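Local coordinates for protein aminoglycoside-O-phosphotransferase VIII (PDB 4H05) that phosphorylates the 3'-hydroxyl of aminoglycoside antibiotics with ATP as phosphate donor, a modification associated with resistance to these drugs, at residues A[115-120]-A[244-249]; A[122-127]-A[183-188]; A[98-103]-A[196-201]; A[218-223]-A[256-261]; A[93-98]-A[204-209]. All blocks are in the same frame, centred on the assembly; numbering follows the deposited sequence.

Contact 1: residues A[115-120]-A[244-249]; sequences ALAGLA and AAFLRE
Phe246 lays its ring against Ala117 where helices 109-124 and 240-251 pack side by side in the helical lobe of this kinase-like fold. The axes of segments 115-120 and 244-249 run in broadly the same direction, 36° apart, and approach to 8.2 Å, a spacing that the small residues on the first helix make possible. Ala117 points at its partner, and its CB sits over one face of the Phe246 ring, 3.8 Å from the ring centroid and displaced toward the rim, in a CH-pi contact. CG of Phe246 stands anti to the backbone N (chi1 -179°), and from there the ring reaches the backbone of the other helix. Its CE2 comes to 3.2 Å from Ala117 N, close against the helix backbone, which the small alanine side chain leaves accessible. Leu116 CB meets Phe246 CE2, and Ala120 CB, a turn further on, lies obliquely to the ring, 4.0 Å from Phe246 CZ. Leu223, Val226, Leu227 and Leu230 of helix 220-230 also touch Phe246, so the ring packs between its own helix and two others.

Glu249 plays a mixed part, fitting for a residue at the margin of this interface. Its carboxylate forms salt bridges with Arg252 and with Arg121 of helix 109-124, while its aliphatic stem covers the same alanine: Glu249 CG lies 3.5 Å from Ala117 CB.

Contact 2: residues A[122-127]-A[183-188]; sequences SLHALD and DLAVCH
His124 and Val186 meet where the end of helix 109-124 drops onto strand 184-187, the strand that leads into the His-Gly-Asp catalytic loop of the aminoglycoside phosphotransferase fold. The imidazole comes edge on: His124 CD2 lies 3.3 Å from Val186 O, with the oxygen in the plane of the ring. CG is set beside the backbone N (chi1 -51°), from where the ring reaches the strand. His124 CB rests on Ala185 CB at 3.7 Å, a fit that suits the small alanine. Cys187 SG approaches obliquely, 4.6 Å from the centroid of the His124 ring. Both ring nitrogens have partners beyond the strand, ND1 with Tyr250 and NE2 with Asp222, which fix how the ring is turned.

Val186 carries the other half of the contact. Its branches cross those of Leu126 obliquely, Val186 CG2 reaching Leu126 CB at 3.8 Å, and Trp67 of helix 54-71 touches both side chains. Leu123 instead sends CD2 to His188 CB, at 3.9 Å. The His188 ring is held by Ile209 O and by the backbone N of Asp190, the predicted proton acceptor, so this leucine packs against a residue that probably helps position the active-site loop.

The backbones are joined through one water rather than directly. It accepts from Val186 N at 2.7 Å and donates to Leu126 O, also at 2.7 Å. Its second donation, to Leu123 O at 3.2 Å, probably helps that oxygen to lie close to Val186 O, a fellow acceptor.

Contact 3: residues A[98-103]-A[196-201]; sequences RPASAR and VLLDPR
Arg98 pairs with Leu198 through its backbone and then runs outward to Pro200. Its N gives Leu198 O a hydrogen bond of 2.8 Å, nearly straight at 168° and in the carbonyl plane, and Leu198 N returns one to Arg98 O from above that carbonyl's plane. This is the hydrogen-bonded pair of a short antiparallel strand pairing. From there the side chain can be followed. Arg98 CB lies 4.2 Å from Leu198 O, and CG leaves anti to the backbone N (chi1 173°). After the chain bends at chi3, Pro200 CB lies over one face of the guanidinium, 3.4 Å above its plane and toward the rim. Arg98 NH2 is 3.5 Å from Pro200 CB; CZ, at 3.8 Å, and NH1 lie near the same carbon. Trp104 adds a cation-pi contact, so the flat cation lies among a proline and an aromatic ring, groups that suit its apolar faces.

Pro99 comes next, at a non-hydrogen-bonded position opposite Leu197, a place where a residue without an N-H costs the pairing nothing. The two side chains lie side by side and point the same way. Ala100 N then closes the pairing with a 2.8 Å bond to Val196 O. Ala100 CB meets Leu198 CD2 at 3.8 Å.

Strand 98-99 thus edges a three-stranded antiparallel sheet with 196-198 in the middle and 205-208 beyond. Helix 109-124 packs against the sheet, Leu116 touching Val196 and Ala115 touching Leu198, while Val112 meets Ala100 just past the strand, close to Asn195, a predicted magnesium ligand.

Contact 4: residues A[218-223]-A[256-261]; sequences DRHSDL and GAVSEE
The first turn of helix 220-230 faces the lead-in to helix 260-270, where the imidazole of His220 reaches out to Val258 and Ser259. The contact is small, and the backbones stay well apart, with the CA atoms of His220 and Val258 7.8 Å from each other; the histidine ring fills the gap. The ring lies against the Val258 side chain. A turn further on, Leu223 CD1 lies over one face of the same ring, toward its rim, 4.2 Å above the plane, and reaches toward Val258 CG1 at 4.4 Å, a looser apolar touch.

Both sides of the contact are helix beginnings in the helical lobe of the kinase-like fold, and each is tied down by polar groups. Ser259 is the N-cap of helix 260-270: its OG bonds to Lys262 N and also donates to Glu261 OE2 at 3.2 Å, using the anti lone pair of that carboxylate. A short serine hydroxyl suits this place, since it can turn back to an N-H of the first turn of its own helix. On the other side, Asp218 O accepts from Ser221 N at 2.6 Å and from Ser221 OG at 2.5 Å, the two donors coming from opposite faces of its plane.

A salt bridge joins Asp218 OD2, just before helix 220-230, to Lys262 NZ of helix 260-270. Away from this contact, Arg219 forms a salt bridge with Asp183, and Asp222 turns to the catalytic loop, its OD1 accepting from Gly189 N and its OD2 from His188 N.

Contact 5: residues A[93-98]-A[204-209]; sequences EAVPGR and EVTGLI
Val95 presses its CG1 onto the backbone of Gly207, 3.3 Å from that residue's CA and tighter than ordinary van der Waals contact. Glycine suits this spot, since a CB on Gly207 would collide with the methyl. The other branch, Val95 CG2, meets Ile209 CG2 at 3.8 Å. One hydrogen bond joins the segments: Thr206 OG1 donates to Pro96 O over 2.9 Å, from above the carbonyl plane. A chi1 of 46° sets OG1 between the backbone N and the carbonyl carbon, and from there it reaches Pro96 O; threonine suits the place because its CB also packs near Val95 CG1.

What places these groups is a classic beta bulge in strand 205-208, where Thr206 and Gly207 both face Leu197. Segment 93-98 links the N-terminal five-stranded sheet to the rest of the protein, probably corresponding to the linker that in kinase-like enzymes borders the nucleotide pocket. Gly97 takes backbone angles (phi 100°, psi -164°) that only glycine tolerates comfortably. Further out, Phe46 of strand 43-50 touches Val95. Ile209 precedes Asp210, a predicted magnesium ligand.

Overall arrangement
Contacts 1 and 2 lie in the buried core and share helix 109-124, which meets another helix in the first and a strand in the second; aromatic and aliphatic groups carry both, with a water joining the backbones in contact 2. Contacts 3, 4 and 5 are only partly buried. Contacts 3 and 5 share Arg98 and the same small sheet, contact 3 pairing two of its strands by backbone bonds and contact 5 laying a loop on the third by a side-chain bond and methyl packing. Contact 4 lies away from the predicted sites, yet meets contact 2 through the Asp183-Arg219 salt bridge and contact 1 through Phe246 and Leu223. His188 and Ile209 connect contacts 2 and 5 near the predicted magnesium site.

Contact 1: residues A[115-120]-A[244-249]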
# COMPACT_ATOMS: atom_id res chain seq x y z
N ALA A 115 6.85 -2.54 15.18
CA ALA A 115 6.47 -3.69 14.34
C ALA A 115 6.46 -3.23 12.87
O ALA A 115 6.94 -3.93 11.98
CB ALA A 115 5.11 -4.27 14.78
N LEU A 116 6.00 -1.99 12.65
CA LEU A 116 6.00 -1.44 11.29
C LEU A 116 7.41 -1.42 10.74
O LEU A 116 7.68 -1.97 9.66
CB LEU A 116 5.34 -0.09 11.21
CG LEU A 116 3.81 -0.08 11.20
CD1 LEU A 116 3.35 1.35 11.29
CD2 LEU A 116 3.15 -0.68 9.96
N ALA A 117 8.34 -0.88 11.49
CA ALA A 117 9.73 -0.88 11.13
C ALA A 117 10.27 -2.28 10.85
O ALA A 117 11.07 -2.49 9.92
CB ALA A 117 10.54 -0.19 12.23
N GLY A 118 9.87 -3.25 11.67
CA GLY A 118 10.33 -4.63 11.52
C GLY A 118 9.85 -5.26 10.23
O GLY A 118 10.51 -6.07 9.60
N LEU A 119 8.67 -4.86 9.82
CA LEU A 119 8.08 -5.38 8.61
C LEU A 119 8.80 -4.74 7.42
O LEU A 119 9.13 -5.42 6.46
CB LEU A 119 6.57 -5.08 8.59
CG LEU A 119 5.96 -5.42 7.23
CD1 LEU A 119 5.98 -6.93 7.07
CD2 LEU A 119 4.56 -4.86 7.11
N ALA A 120 9.04 -3.43 7.53
CA ALA A 120 9.88 -2.67 6.56
C ALA A 120 11.27 -3.32 6.34
O ALA A 120 11.70 -3.53 5.22
CB ALA A 120 9.98 -1.19 6.97
N ALA A 244 10.46 8.46 15.70
CA ALA A 244 11.75 8.05 16.31
C ALA A 244 11.83 6.53 16.63
O ALA A 244 12.86 5.90 16.37
CB ALA A 244 12.00 8.86 17.59
N ALA A 245 10.78 5.94 17.19
CA ALA A 245 10.83 4.49 17.47
C ALA A 245 10.89 3.69 16.14
O ALA A 245 11.72 2.79 15.97
CB ALA A 245 9.69 4.04 18.36
N PHE A 246 10.07 4.03 15.17
CA PHE A 246 10.23 3.41 13.86
C PHE A 246 11.66 3.59 13.34
O PHE A 246 12.28 2.63 12.89
CB PHE A 246 9.28 4.01 12.87
CG PHE A 246 9.39 3.40 11.51
CD1 PHE A 246 10.33 3.86 10.63
CD2 PHE A 246 8.56 2.37 11.14
CE1 PHE A 246 10.43 3.31 9.38
CE2 PHE A 246 8.64 1.83 9.87
CZ PHE A 246 9.60 2.29 8.99
N LEU A 247 12.24 4.78 13.49
CA LEU A 247 13.58 4.99 12.92
C LEU A 247 14.69 4.29 13.68
O LEU A 247 15.62 3.78 13.06
CB LEU A 247 13.91 6.47 12.77
CG LEU A 247 13.47 7.24 11.50
CD1 LEU A 247 14.22 8.58 11.52
CD2 LEU A 247 13.78 6.48 10.25
N ARG A 248 14.60 4.21 15.00
CA ARG A 248 15.58 3.41 15.81
C ARG A 248 15.55 1.94 15.41
O ARG A 248 16.57 1.36 15.15
CB ARG A 248 15.21 3.54 17.30
CG ARG A 248 16.12 2.78 18.33
CD ARG A 248 15.73 3.18 19.78
NE ARG A 248 15.33 4.60 19.78
CZ ARG A 248 14.11 5.09 20.02
NH1 ARG A 248 13.09 4.33 20.41
NH2 ARG A 248 13.93 6.41 19.94
N GLU A 249 14.34 1.34 15.37
CA GLU A 249 14.18 -0.05 14.92
C GLU A 249 14.61 -0.26 13.47
O GLU A 249 15.38 -1.17 13.17
CB GLU A 249 12.73 -0.53 15.14
CG GLU A 249 12.39 -1.93 14.59
CD GLU A 249 13.25 -3.06 15.17
OE1 GLU A 249 13.72 -2.80 16.31
OE2 GLU A 249 13.47 -4.13 14.47

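Contact 2: residues A[122-127]-A[183-188]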
# COMPACT_ATOMS: atom_id res chain seq x y z
N SER A 122 12.10 -6.51 6.95
CA SER A 122 12.03 -7.81 6.43
C SER A 122 11.76 -7.73 4.93
O SER A 122 12.25 -8.53 4.15
CB SER A 122 10.87 -8.55 7.14
OG SER A 122 11.10 -8.69 8.54
N LEU A 123 10.93 -6.80 4.53
CA LEU A 123 10.69 -6.54 3.11
C LEU A 123 12.04 -6.10 2.50
O LEU A 123 12.54 -6.66 1.51
CB LEU A 123 9.67 -5.42 3.03
CG LEU A 123 8.44 -5.29 2.16
CD1 LEU A 123 7.75 -6.62 1.83
CD2 LEU A 123 7.52 -4.24 2.83
N HIS A 124 12.70 -5.14 3.13
CA HIS A 124 13.94 -4.62 2.54
C HIS A 124 15.10 -5.53 2.69
O HIS A 124 16.10 -5.20 2.15
CB HIS A 124 14.29 -3.20 2.96
CG HIS A 124 13.15 -2.22 2.77
ND1 HIS A 124 13.08 -1.04 3.41
CD2 HIS A 124 11.99 -2.33 2.05
CE1 HIS A 124 11.93 -0.42 3.09
NE2 HIS A 124 11.26 -1.19 2.26
N ALA A 125 14.96 -6.69 3.36
CA ALA A 125 16.04 -7.69 3.47
C ALA A 125 16.00 -8.62 2.34
O ALA A 125 16.91 -9.37 2.18
CB ALA A 125 15.94 -8.50 4.74
N LEU A 126 14.88 -8.69 1.60
CA LEU A 126 14.84 -9.54 0.43
C LEU A 126 15.92 -9.09 -0.54
O LEU A 126 16.24 -7.94 -0.61
CB LEU A 126 13.47 -9.45 -0.26
CG LEU A 126 12.42 -10.19 0.50
CD1 LEU A 126 11.02 -9.76 0.12
CD2 LEU A 126 12.68 -11.66 0.26
N ASP A 127 16.47 -9.99 -1.32
CA ASP A 127 17.42 -9.60 -2.34
C ASP A 127 16.56 -9.16 -3.56
O ASP A 127 15.87 -9.95 -4.15
CB ASP A 127 18.32 -10.82 -2.62
CG ASP A 127 19.31 -10.60 -3.78
OD1 ASP A 127 20.14 -11.49 -4.01
OD2 ASP A 127 19.26 -9.55 -4.47
N ASP A 183 18.61 3.52 -4.05
CA ASP A 183 19.15 2.49 -3.19
C ASP A 183 18.10 1.31 -3.15
O ASP A 183 17.17 1.29 -2.36
CB ASP A 183 19.38 3.15 -1.85
CG ASP A 183 19.74 2.17 -0.77
OD1 ASP A 183 20.14 1.08 -1.12
OD2 ASP A 183 19.63 2.50 0.41
N LEU A 184 18.23 0.34 -4.04
CA LEU A 184 17.13 -0.57 -4.29
C LEU A 184 16.90 -1.54 -3.16
O LEU A 184 17.84 -2.08 -2.60
CB LEU A 184 17.39 -1.39 -5.56
CG LEU A 184 17.34 -0.68 -6.90
CD1 LEU A 184 17.83 -1.56 -8.06
CD2 LEU A 184 16.01 -0.04 -7.18
N ALA A 185 15.63 -1.79 -2.88
CA ALA A 185 15.17 -2.91 -2.07
C ALA A 185 13.79 -3.34 -2.61
O ALA A 185 13.15 -2.65 -3.40
CB ALA A 185 15.04 -2.48 -0.61
N VAL A 186 13.31 -4.48 -2.17
CA VAL A 186 11.92 -4.86 -2.46
C VAL A 186 11.02 -4.09 -1.58
O VAL A 186 11.01 -4.33 -0.32
CB VAL A 186 11.68 -6.36 -2.26
CG1 VAL A 186 10.16 -6.72 -2.50
CG2 VAL A 186 12.65 -7.14 -3.16
N CYS A 187 10.26 -3.18 -2.23
CA CYS A 187 9.31 -2.25 -1.59
C CYS A 187 7.84 -2.65 -1.73
O CYS A 187 7.47 -3.34 -2.70
CB CYS A 187 9.54 -0.83 -2.09
SG CYS A 187 11.17 -0.13 -1.59
N HIS A 188 7.03 -2.33 -0.71
CA HIS A 188 5.60 -2.42 -0.82
C HIS A 188 5.05 -1.35 -1.75
O HIS A 188 4.27 -1.61 -2.63
CB HIS A 188 5.06 -2.21 0.54
CG HIS A 188 3.55 -2.31 0.61
ND1 HIS A 188 2.73 -1.25 0.42
CD2 HIS A 188 2.76 -3.38 0.87
CE1 HIS A 188 1.52 -1.63 0.57
NE2 HIS A 188 1.50 -2.94 0.84
O HOH W 1 14.88 -5.64 -0.36

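Contact 3: residues A[98-103]-A[196-201]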
# COMPACT_ATOMS: atom_id res chain seq x y z
N ARG A 98 -5.88 -6.16 13.74
CA ARG A 98 -6.30 -4.78 13.68
C ARG A 98 -5.27 -3.98 12.84
O ARG A 98 -4.06 -4.19 12.98
CB ARG A 98 -6.39 -4.22 15.08
CG ARG A 98 -6.67 -2.72 15.14
CD ARG A 98 -6.54 -2.24 16.58
NE ARG A 98 -7.32 -3.04 17.52
CZ ARG A 98 -6.94 -3.33 18.77
NH1 ARG A 98 -5.77 -2.93 19.24
NH2 ARG A 98 -7.74 -4.04 19.57
N PRO A 99 -5.75 -3.12 11.97
CA PRO A 99 -4.80 -2.35 11.19
C PRO A 99 -4.05 -1.29 12.00
O PRO A 99 -4.57 -0.78 12.98
CB PRO A 99 -5.63 -1.74 10.08
CG PRO A 99 -7.07 -1.86 10.48
CD PRO A 99 -7.16 -2.86 11.61
N ALA A 100 -2.81 -1.00 11.62
CA ALA A 100 -1.97 0.00 12.26
C ALA A 100 -2.60 1.45 12.26
O ALA A 100 -2.21 2.29 13.05
CB ALA A 100 -0.58 0.02 11.60
N SER A 101 -3.43 1.66 11.25
CA SER A 101 -4.53 2.60 11.07
C SER A 101 -5.56 2.82 12.21
O SER A 101 -6.16 3.89 12.34
CB SER A 101 -5.37 1.91 9.98
OG SER A 101 -5.82 2.83 9.05
N ALA A 102 -5.91 1.77 12.95
CA ALA A 102 -6.94 1.91 13.97
C ALA A 102 -6.34 2.74 15.10
O ALA A 102 -5.13 3.00 15.12
CB ALA A 102 -7.40 0.55 14.49
N ARG A 103 -7.20 3.20 16.02
CA ARG A 103 -6.74 3.88 17.23
C ARG A 103 -6.32 2.76 18.20
O ARG A 103 -7.13 2.01 18.70
CB ARG A 103 -7.85 4.77 17.83
CG ARG A 103 -7.41 5.58 19.07
CD ARG A 103 -8.45 6.56 19.67
NE ARG A 103 -9.84 6.08 19.77
CZ ARG A 103 -10.25 5.03 20.48
NH1 ARG A 103 -9.39 4.28 21.17
NH2 ARG A 103 -11.53 4.69 20.49
N VAL A 196 -1.24 -2.46 6.84
CA VAL A 196 -0.56 -3.40 7.76
C VAL A 196 -1.48 -3.72 8.93
O VAL A 196 -2.04 -2.84 9.62
CB VAL A 196 0.74 -2.82 8.32
CG1 VAL A 196 1.49 -3.85 9.14
CG2 VAL A 196 1.62 -2.31 7.19
N LEU A 197 -1.71 -5.01 9.10
CA LEU A 197 -2.58 -5.45 10.14
C LEU A 197 -1.72 -6.20 11.15
O LEU A 197 -0.66 -6.74 10.81
CB LEU A 197 -3.66 -6.37 9.56
CG LEU A 197 -4.89 -5.68 8.93
CD1 LEU A 197 -4.77 -5.87 7.47
CD2 LEU A 197 -6.24 -6.22 9.32
N LEU A 198 -2.16 -6.19 12.38
CA LEU A 198 -1.40 -6.77 13.41
C LEU A 198 -2.23 -7.41 14.54
O LEU A 198 -3.42 -7.13 14.76
CB LEU A 198 -0.38 -5.77 13.97
CG LEU A 198 0.06 -4.36 13.66
CD1 LEU A 198 1.58 -4.28 13.64
CD2 LEU A 198 -0.66 -3.64 12.50
N ASP A 199 -1.60 -8.30 15.27
CA ASP A 199 -2.35 -9.04 16.29
C ASP A 199 -2.67 -8.03 17.42
O ASP A 199 -1.77 -7.31 17.84
CB ASP A 199 -1.46 -10.20 16.77
CG ASP A 199 -2.05 -10.95 17.94
OD1 ASP A 199 -2.52 -12.05 17.73
OD2 ASP A 199 -2.08 -10.41 19.03
N PRO A 200 -3.92 -7.92 17.88
CA PRO A 200 -4.20 -6.88 18.92
C PRO A 200 -3.51 -7.13 20.27
O PRO A 200 -3.28 -6.18 21.03
CB PRO A 200 -5.74 -6.87 19.08
CG PRO A 200 -6.27 -7.79 18.02
CD PRO A 200 -5.15 -8.48 17.28
N ARG A 201 -3.06 -8.35 20.51
CA ARG A 201 -2.37 -8.66 21.75
C ARG A 201 -0.90 -8.49 21.63
O ARG A 201 -0.31 -7.91 22.51
CB ARG A 201 -2.72 -10.08 22.14
CG ARG A 201 -2.31 -10.49 23.54
CD ARG A 201 -2.43 -12.02 23.65
NE ARG A 201 -1.17 -12.43 24.22
CZ ARG A 201 -0.34 -13.36 23.77
NH1 ARG A 201 -0.64 -14.16 22.76
NH2 ARG A 201 0.81 -13.54 24.43

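Contact 4: residues A[218-223]-A[256-261]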
# COMPACT_ATOMS: atom_id res chain seq x y z
N ASP A 218 13.67 2.44 -4.49
CA ASP A 218 14.45 2.94 -3.36
C ASP A 218 13.71 2.62 -2.14
O ASP A 218 12.55 3.01 -2.03
CB ASP A 218 14.56 4.46 -3.43
CG ASP A 218 15.70 5.01 -2.59
OD1 ASP A 218 15.58 4.90 -1.37
OD2 ASP A 218 16.69 5.53 -3.18
N ARG A 219 14.36 2.01 -1.18
CA ARG A 219 13.76 1.87 0.14
C ARG A 219 13.09 3.12 0.65
O ARG A 219 12.10 3.01 1.41
CB ARG A 219 14.78 1.41 1.19
CG ARG A 219 15.83 2.50 1.55
CD ARG A 219 16.97 2.00 2.39
NE ARG A 219 17.77 1.04 1.69
CZ ARG A 219 17.91 -0.25 2.01
NH1 ARG A 219 17.31 -0.80 3.04
NH2 ARG A 219 18.69 -0.99 1.25
N HIS A 220 13.57 4.32 0.30
CA HIS A 220 12.87 5.55 0.76
C HIS A 220 11.47 5.64 0.23
O HIS A 220 10.59 6.36 0.76
CB HIS A 220 13.71 6.82 0.47
CG HIS A 220 15.01 6.87 1.24
ND1 HIS A 220 15.15 7.61 2.38
CD2 HIS A 220 16.18 6.20 1.09
CE1 HIS A 220 16.36 7.40 2.90
NE2 HIS A 220 17.01 6.58 2.09
N SER A 221 11.15 4.87 -0.81
CA SER A 221 9.72 4.90 -1.23
C SER A 221 8.80 4.35 -0.15
O SER A 221 7.59 4.63 -0.18
CB SER A 221 9.52 4.04 -2.50
OG SER A 221 10.05 2.74 -2.25
N ASP A 222 9.31 3.46 0.69
CA ASP A 222 8.52 2.90 1.80
C ASP A 222 8.63 3.77 3.05
O ASP A 222 7.61 4.09 3.74
CB ASP A 222 8.91 1.46 2.12
CG ASP A 222 8.28 0.43 1.18
OD1 ASP A 222 7.36 0.73 0.42
OD2 ASP A 222 8.80 -0.69 1.18
N LEU A 223 9.87 4.20 3.33
CA LEU A 223 10.12 5.07 4.48
C LEU A 223 9.32 6.36 4.46
O LEU A 223 8.85 6.82 5.50
CB LEU A 223 11.61 5.37 4.57
CG LEU A 223 12.49 4.16 4.93
CD1 LEU A 223 13.98 4.41 4.83
CD2 LEU A 223 12.08 3.67 6.31
N GLY A 256 22.81 2.78 7.06
CA GLY A 256 22.49 4.10 6.52
C GLY A 256 21.56 4.79 7.53
O GLY A 256 21.05 4.11 8.43
N ALA A 257 21.29 6.10 7.47
CA ALA A 257 21.63 7.04 6.40
C ALA A 257 20.33 7.56 5.82
O ALA A 257 20.24 7.77 4.62
CB ALA A 257 22.49 6.42 5.32
N VAL A 258 19.31 7.81 6.64
CA VAL A 258 18.00 8.13 6.10
C VAL A 258 17.99 9.54 5.55
O VAL A 258 18.22 10.44 6.30
CB VAL A 258 16.86 7.96 7.10
CG1 VAL A 258 15.53 8.17 6.38
CG2 VAL A 258 16.90 6.56 7.75
N SER A 259 17.78 9.73 4.24
CA SER A 259 17.83 11.08 3.59
C SER A 259 16.49 11.86 3.56
O SER A 259 15.50 11.41 2.97
CB SER A 259 18.32 10.98 2.14
OG SER A 259 17.65 11.96 1.31
N GLU A 260 16.47 13.06 4.14
CA GLU A 260 15.25 13.80 4.19
C GLU A 260 14.85 14.26 2.74
O GLU A 260 13.67 14.38 2.44
CB GLU A 260 15.48 14.99 5.17
CG GLU A 260 14.50 15.15 6.34
CD GLU A 260 14.71 14.19 7.49
OE1 GLU A 260 15.87 13.90 7.87
OE2 GLU A 260 13.68 13.74 8.06
N GLU A 261 15.82 14.42 1.84
CA GLU A 261 15.54 14.82 0.47
C GLU A 261 14.80 13.68 -0.31
O GLU A 261 13.83 13.95 -1.04
CB GLU A 261 16.82 15.21 -0.28
CG GLU A 261 17.62 16.41 0.32
CD GLU A 261 18.68 16.05 1.43
OE1 GLU A 261 19.46 16.98 1.76
OE2 GLU A 261 18.77 14.90 1.99

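Contact 5: residues A[93-98]-A[204-209]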
# COMPACT_ATOMS: atom_id res chain seq x y z
N GLU A 93 -8.07 -14.71 1.46
CA GLU A 93 -8.42 -14.96 2.85
C GLU A 93 -8.25 -13.68 3.59
O GLU A 93 -7.36 -12.94 3.26
CB GLU A 93 -7.51 -16.04 3.43
CG GLU A 93 -7.79 -17.35 2.70
CD GLU A 93 -7.06 -18.56 3.28
OE1 GLU A 93 -6.17 -18.35 4.12
OE2 GLU A 93 -7.37 -19.69 2.85
N ALA A 94 -9.14 -13.37 4.54
CA ALA A 94 -9.06 -12.15 5.27
C ALA A 94 -7.81 -12.27 6.14
O ALA A 94 -7.41 -13.39 6.41
CB ALA A 94 -10.31 -11.98 6.14
N VAL A 95 -7.18 -11.13 6.48
CA VAL A 95 -6.00 -11.11 7.42
C VAL A 95 -6.52 -10.80 8.82
O VAL A 95 -7.21 -9.82 8.98
CB VAL A 95 -4.96 -10.00 7.02
CG1 VAL A 95 -3.75 -9.99 7.96
CG2 VAL A 95 -4.49 -10.19 5.59
N PRO A 96 -6.21 -11.62 9.84
CA PRO A 96 -6.83 -11.29 11.11
C PRO A 96 -6.18 -10.06 11.70
O PRO A 96 -5.25 -9.56 11.14
CB PRO A 96 -6.56 -12.52 11.99
CG PRO A 96 -5.37 -13.18 11.33
CD PRO A 96 -5.52 -12.91 9.86
N GLY A 97 -6.75 -9.54 12.77
CA GLY A 97 -6.14 -8.55 13.57
C GLY A 97 -6.63 -7.16 13.27
O GLY A 97 -7.69 -6.99 12.67
N ARG A 98 -5.88 -6.16 13.74
CA ARG A 98 -6.30 -4.78 13.68
C ARG A 98 -5.27 -3.98 12.84
O ARG A 98 -4.06 -4.19 12.98
CB ARG A 98 -6.39 -4.22 15.08
CG ARG A 98 -6.67 -2.72 15.14
CD ARG A 98 -6.54 -2.24 16.58
NE ARG A 98 -7.32 -3.04 17.52
CZ ARG A 98 -6.94 -3.33 18.77
NH1 ARG A 98 -5.77 -2.93 19.24
NH2 ARG A 98 -7.74 -4.04 19.57
N GLU A 204 2.29 -8.46 16.75
CA GLU A 204 2.97 -9.10 15.66
C GLU A 204 2.23 -8.63 14.42
O GLU A 204 1.02 -8.52 14.45
CB GLU A 204 2.90 -10.59 15.72
CG GLU A 204 3.69 -11.35 14.65
CD GLU A 204 3.80 -12.84 15.01
OE1 GLU A 204 3.32 -13.29 16.05
OE2 GLU A 204 4.38 -13.59 14.25
N VAL A 205 2.95 -8.38 13.34
CA VAL A 205 2.32 -8.16 12.09
C VAL A 205 1.65 -9.46 11.60
O VAL A 205 2.31 -10.45 11.52
CB VAL A 205 3.35 -7.77 11.06
CG1 VAL A 205 2.70 -7.81 9.65
CG2 VAL A 205 3.93 -6.40 11.42
N THR A 206 0.37 -9.43 11.25
CA THR A 206 -0.32 -10.61 10.78
C THR A 206 -0.47 -10.61 9.28
O THR A 206 -0.63 -11.65 8.74
CB THR A 206 -1.71 -10.73 11.39
OG1 THR A 206 -2.35 -9.46 11.31
CG2 THR A 206 -1.62 -11.20 12.91
N GLY A 207 -0.40 -9.47 8.59
CA GLY A 207 -0.59 -9.51 7.13
C GLY A 207 -0.31 -8.15 6.52
O GLY A 207 -0.55 -7.10 7.12
N LEU A 208 0.21 -8.13 5.30
CA LEU A 208 0.24 -6.89 4.54
C LEU A 208 -0.75 -6.97 3.48
O LEU A 208 -0.79 -8.01 2.76
CB LEU A 208 1.47 -6.77 3.75
CG LEU A 208 2.76 -6.59 4.35
CD1 LEU A 208 3.71 -6.11 3.22
CD2 LEU A 208 2.40 -5.54 5.37
N ILE A 209 -1.46 -5.86 3.26
CA ILE A 209 -2.46 -5.80 2.17
C ILE A 209 -2.15 -4.72 1.16
O ILE A 209 -1.19 -3.94 1.35
CB ILE A 209 -3.93 -5.72 2.70
CG1 ILE A 209 -4.19 -4.51 3.54
CG2 ILE A 209 -4.26 -6.94 3.58
CD1 ILE A 209 -5.71 -4.25 3.84